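Local coordinates for protein nicotinate-nucleotide--dimethylbenzimidazole phosphoribosyltransferase (PDB 1WX1) that probably catalyses transfer of the phosphoribosyl group of nicotinate mononucleotide to 5,6-dimethylbenzimidazole, giving alpha-ribazole 5'-phosphate for the lower ligand of cobalamin, at residues A[300-303]-A[304-308]; A[73-76]-A[77-81]. All coordinates share one frame; numbering follows the deposited sequence.

Contact 1 of 2, residues A[300-303]-A[304-308]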
loop_
_atom_site.group_PDB
_atom_site.type_symbol
_atom_site.label_atom_id
_atom_site.label_comp_id
_atom_site.label_asym_id
_atom_site.label_seq_id
_atom_site.Cartn_x
_atom_site.Cartn_y
_atom_site.Cartn_z
ATOM N N LEU A 300 11.498 0.651 -2.975
ATOM C CA LEU A 300 12.013 -0.703 -2.820
ATOM C C LEU A 300 12.952 -1.025 -3.978
ATOM O O LEU A 300 12.755 -0.560 -5.100
ATOM C CB LEU A 300 10.860 -1.711 -2.801
ATOM C CG LEU A 300 9.769 -1.487 -1.748
ATOM C CD1 LEU A 300 8.685 -2.541 -1.912
ATOM C CD2 LEU A 300 10.369 -1.549 -0.352
ATOM N N ALA A 301 13.975 -1.821 -3.704
ATOM C CA ALA A 301 14.928 -2.204 -4.734
ATOM C C ALA A 301 15.415 -3.623 -4.461
ATOM O O ALA A 301 16.557 -3.961 -4.756
ATOM C CB ALA A 301 16.106 -1.230 -4.739
ATOM N N LEU A 302 14.541 -4.456 -3.909
ATOM C CA LEU A 302 14.920 -5.827 -3.578
ATOM C C LEU A 302 14.535 -6.917 -4.580
ATOM O O LEU A 302 15.371 -7.749 -4.935
ATOM C CB LEU A 302 14.364 -6.195 -2.200
ATOM C CG LEU A 302 14.637 -7.621 -1.724
ATOM C CD1 LEU A 302 16.135 -7.881 -1.690
ATOM C CD2 LEU A 302 14.027 -7.816 -0.355
ATOM N N GLY A 303 13.284 -6.923 -5.032
ATOM C CA GLY A 303 12.846 -7.955 -5.962
ATOM C C GLY A 303 12.235 -9.119 -5.193
ATOM O O GLY A 303 11.591 -8.898 -4.173
ATOM N N GLU A 304 12.434 -10.351 -5.667
ATOM C CA GLU A 304 11.891 -11.538 -4.996
ATOM C C GLU A 304 10.362 -11.597 -5.077
ATOM O O GLU A 304 9.757 -12.559 -4.614
ATOM C CB GLU A 304 12.271 -11.554 -3.505
ATOM C CG GLU A 304 13.749 -11.618 -3.180
ATOM C CD GLU A 304 14.017 -11.565 -1.673
ATOM O OE1 GLU A 304 13.084 -11.822 -0.872
ATOM O OE2 GLU A 304 15.168 -11.278 -1.288
ATOM N N GLY A 305 9.742 -10.576 -5.656
ATOM C CA GLY A 305 8.290 -10.542 -5.727
ATOM C C GLY A 305 7.722 -9.748 -4.555
ATOM O O GLY A 305 6.501 -9.667 -4.369
ATOM N N THR A 306 8.611 -9.131 -3.780
ATOM C CA THR A 306 8.214 -8.365 -2.600
ATOM C C THR A 306 7.195 -7.266 -2.849
ATOM O O THR A 306 6.207 -7.163 -2.119
ATOM C CB THR A 306 9.431 -7.723 -1.897
ATOM O OG1 THR A 306 10.186 -6.963 -2.846
ATOM C CG2 THR A 306 10.321 -8.793 -1.272
ATOM N N GLY A 307 7.437 -6.439 -3.863
ATOM C CA GLY A 307 6.519 -5.353 -4.156
ATOM C C GLY A 307 5.151 -5.856 -4.569
ATOM O O GLY A 307 4.128 -5.300 -4.168
ATOM N N ALA A 308 5.130 -6.914 -5.374
ATOM C CA ALA A 308 3.881 -7.494 -5.829
ATOM C C ALA A 308 3.062 -8.030 -4.661
ATOM O O ALA A 308 1.849 -7.825 -4.598
ATOM C CB ALA A 308 4.159 -8.617 -6.825
HETATM O O HOH W 1 11.507 -4.855 -4.011
#
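Thr-306 grips the carbonyl oxygen of Gly-303 twice. Its OG1 donates to Gly-303 O at 2.7 Å, lying in the carbonyl plane on a lone pair, with a C=O...donor angle of 143°. Thr-306 N reaches Gly-303 O at 3.0 Å; the N-H...O angle is 165°, although the donor comes from above the carbonyl plane. A chi1 of 53° turns OG1 in toward its own backbone, which brings hydroxyl and amide to one acceptor. The backbone bond closes a type I' beta turn from Gly-303 to Thr-306, and Gly-305 then stands at the N-cap of helix 306-321. Water 1 adds a second link: it accepts from Gly-303 N at 2.9 Å and donates to Thr-306 OG1 at 2.7 Å.

Outward from the turn, Leu-302 lies over one face of the Glu-304 carboxylate. Its CD1 meets Glu-304 OE2 at 3.6 Å, while Leu-302 CD2 packs on Thr-306 CG2 at 3.9 Å, the two side chains nearly perpendicular. The Glu-304 chain runs straight out, and its OE1 accepts a hydrogen bond from Ile-85 N at the start of helix 84-91. Farther off, Leu-300 CD1 touches Gly-307 CA at 4.2 Å.

Asp-250 receives hydrogen bonds from Gly-305 N and Ala-308 N, tying the start of the helix to the loop just after strand 247-249, while Asp-162 accepts from Glu-304 N. Positive phi at Gly-303, Glu-304 and Gly-305 makes the abrupt reversal possible. Glu-304 is the predicted proton acceptor, and the geometry implies that its backbone is fixed by this turn and by Asp-162, while its carboxylate is oriented through OE1 and covered on one face by Leu-302.

Contact 2 of 2, residues A[73-76]-A[77-81]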
loop_
_atom_site.group_PDB
_atom_site.type_symbol
_atom_site.label_atom_id
_atom_site.label_comp_id
_atom_site.label_asym_id
_atom_site.label_seq_id
_atom_site.Cartn_x
_atom_site.Cartn_y
_atom_site.Cartn_z
ATOM N N GLN A 73 22.159 -19.518 -2.170
ATOM C CA GLN A 73 22.007 -19.311 -0.737
ATOM C C GLN A 73 20.668 -18.646 -0.433
ATOM O O GLN A 73 20.018 -18.974 0.554
ATOM C CB GLN A 73 23.154 -18.455 -0.208
ATOM C CG GLN A 73 24.529 -19.048 -0.484
ATOM C CD GLN A 73 25.643 -18.112 -0.090
ATOM O OE1 GLN A 73 25.491 -16.892 -0.150
ATOM N NE2 GLN A 73 26.782 -18.676 0.300
ATOM N N MET A 74 20.244 -17.722 -1.290
ATOM C CA MET A 74 18.969 -17.053 -1.070
ATOM C C MET A 74 17.809 -18.007 -1.310
ATOM O O MET A 74 16.781 -17.905 -0.648
ATOM C CB MET A 74 18.849 -15.807 -1.953
ATOM C CG MET A 74 19.599 -14.608 -1.389
ATOM S SD MET A 74 18.998 -14.141 0.264
ATOM C CE MET A 74 17.288 -13.692 -0.114
ATOM N N VAL A 75 17.967 -18.937 -2.252
ATOM C CA VAL A 75 16.911 -19.912 -2.493
ATOM C C VAL A 75 16.728 -20.721 -1.212
ATOM O O VAL A 75 15.607 -20.969 -0.776
ATOM C CB VAL A 75 17.253 -20.872 -3.652
ATOM C CG1 VAL A 75 16.308 -22.077 -3.628
ATOM C CG2 VAL A 75 17.104 -20.138 -4.982
ATOM N N LEU A 76 17.840 -21.127 -0.608
ATOM C CA LEU A 76 17.772 -21.884 0.635
ATOM C C LEU A 76 17.103 -21.018 1.705
ATOM O O LEU A 76 16.323 -21.514 2.510
ATOM C CB LEU A 76 19.177 -22.297 1.081
ATOM C CG LEU A 76 19.833 -23.357 0.190
ATOM C CD1 LEU A 76 21.270 -23.589 0.645
ATOM C CD2 LEU A 76 19.037 -24.652 0.253
ATOM N N ASN A 77 17.407 -19.723 1.695
ATOM C CA ASN A 77 16.825 -18.784 2.654
ATOM C C ASN A 77 15.304 -18.784 2.455
ATOM O O ASN A 77 14.550 -18.792 3.430
ATOM C CB ASN A 77 17.398 -17.375 2.422
ATOM C CG ASN A 77 17.184 -16.433 3.611
ATOM O OD1 ASN A 77 17.372 -15.214 3.491
ATOM N ND2 ASN A 77 16.810 -16.989 4.757
ATOM N N PHE A 78 14.863 -18.778 1.193
ATOM C CA PHE A 78 13.430 -18.804 0.867
ATOM C C PHE A 78 12.787 -20.051 1.466
ATOM O O PHE A 78 11.717 -19.982 2.065
ATOM C CB PHE A 78 13.187 -18.864 -0.652
ATOM C CG PHE A 78 13.631 -17.641 -1.412
ATOM C CD1 PHE A 78 13.980 -17.745 -2.761
ATOM C CD2 PHE A 78 13.724 -16.401 -0.789
ATOM C CE1 PHE A 78 14.407 -16.628 -3.479
ATOM C CE2 PHE A 78 14.148 -15.277 -1.499
ATOM C CZ PHE A 78 14.499 -15.396 -2.844
ATOM N N LEU A 79 13.441 -21.196 1.284
ATOM C CA LEU A 79 12.909 -22.459 1.788
ATOM C C LEU A 79 12.908 -22.535 3.311
ATOM O O LEU A 79 12.175 -23.329 3.898
ATOM C CB LEU A 79 13.702 -23.637 1.206
ATOM C CG LEU A 79 13.724 -23.726 -0.326
ATOM C CD1 LEU A 79 14.510 -24.965 -0.752
ATOM C CD2 LEU A 79 12.298 -23.784 -0.871
ATOM N N ARG A 80 13.726 -21.712 3.950
ATOM C CA ARG A 80 13.786 -21.711 5.403
ATOM C C ARG A 80 12.999 -20.546 5.993
ATOM O O ARG A 80 12.978 -20.354 7.207
ATOM C CB ARG A 80 15.245 -21.699 5.852
ATOM C CG ARG A 80 15.921 -23.028 5.532
ATOM C CD ARG A 80 17.439 -22.960 5.526
ATOM N NE ARG A 80 17.995 -24.245 5.108
ATOM C CZ ARG A 80 19.286 -24.479 4.902
ATOM N NH1 ARG A 80 20.177 -23.510 5.070
ATOM N NH2 ARG A 80 19.686 -25.689 4.530
ATOM N N GLY A 81 12.353 -19.782 5.112
ATOM C CA GLY A 81 11.522 -18.664 5.524
ATOM C C GLY A 81 12.186 -17.422 6.081
ATOM O O GLY A 81 11.533 -16.644 6.780
#
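Phe-78 lays one face of its ring over the backbone of the preceding helical turn, with Met-74 O 3.2 Å above the ring plane and displaced toward the rim. Met-74 O also accepts from Phe-78 N at 2.8 Å. The Met-74 side chain slants past that of Phe-78: bends at chi2 and chi3 (-59° and -63°) curl it so that its CE meets Phe-78 CE2 at 3.8 Å. Alongside runs Asn-77, whose OD1 lies 3.8 Å from Met-74 SD and is hydrogen-bonded to Thr-17 OG1 of the second subunit.

Round the helix, Val-75 CG1 approaches Leu-79 CD1 at 4.5 Å on the side facing Val-98 of strand 94-100. On another side the extended Arg-80 passes Leu-76, whose CB lies over one face of the guanidinium, 4.2 Å from its plane.

Backbone bonds from i+4 to i continue to Leu-79, but Arg-80 N to Leu-76 O is weak (N-H...O angle 128°). Gly-81, at positive phi, ends helix 70-79 in a Schellman motif. The chemistry is thus divided by direction: Val-75, Phe-78 and Leu-79 pack on sheet strands, Gln-73 and Asn-77 bond to the second subunit, Arg-80 remains exposed, and Met-74 and Phe-78 give an apolar border to Glu-304, the predicted proton acceptor.

The two contacts meet at the predicted catalytic residue: Met-74 CE of contact 2 lies 3.4 Å from Glu-304 OE2, and Phe-78 CE2 is 3.7 Å from Glu-304 OE1. Contact 1 is buried, its centre about 9 Å from the centre of the chain, where a glycine-rich turn leads into helix 306-321. Contact 2, its centre about 20 Å from the centre of the chain, is partly buried at the end of helix 70-79. Side-chain hydroxyl, water and carboxylate bonds shape the first; regular helical bonds and apolar packing dominate the second. One begins a helix and the other ends one. Both also touch the second subunit, which places this region at the interface with it.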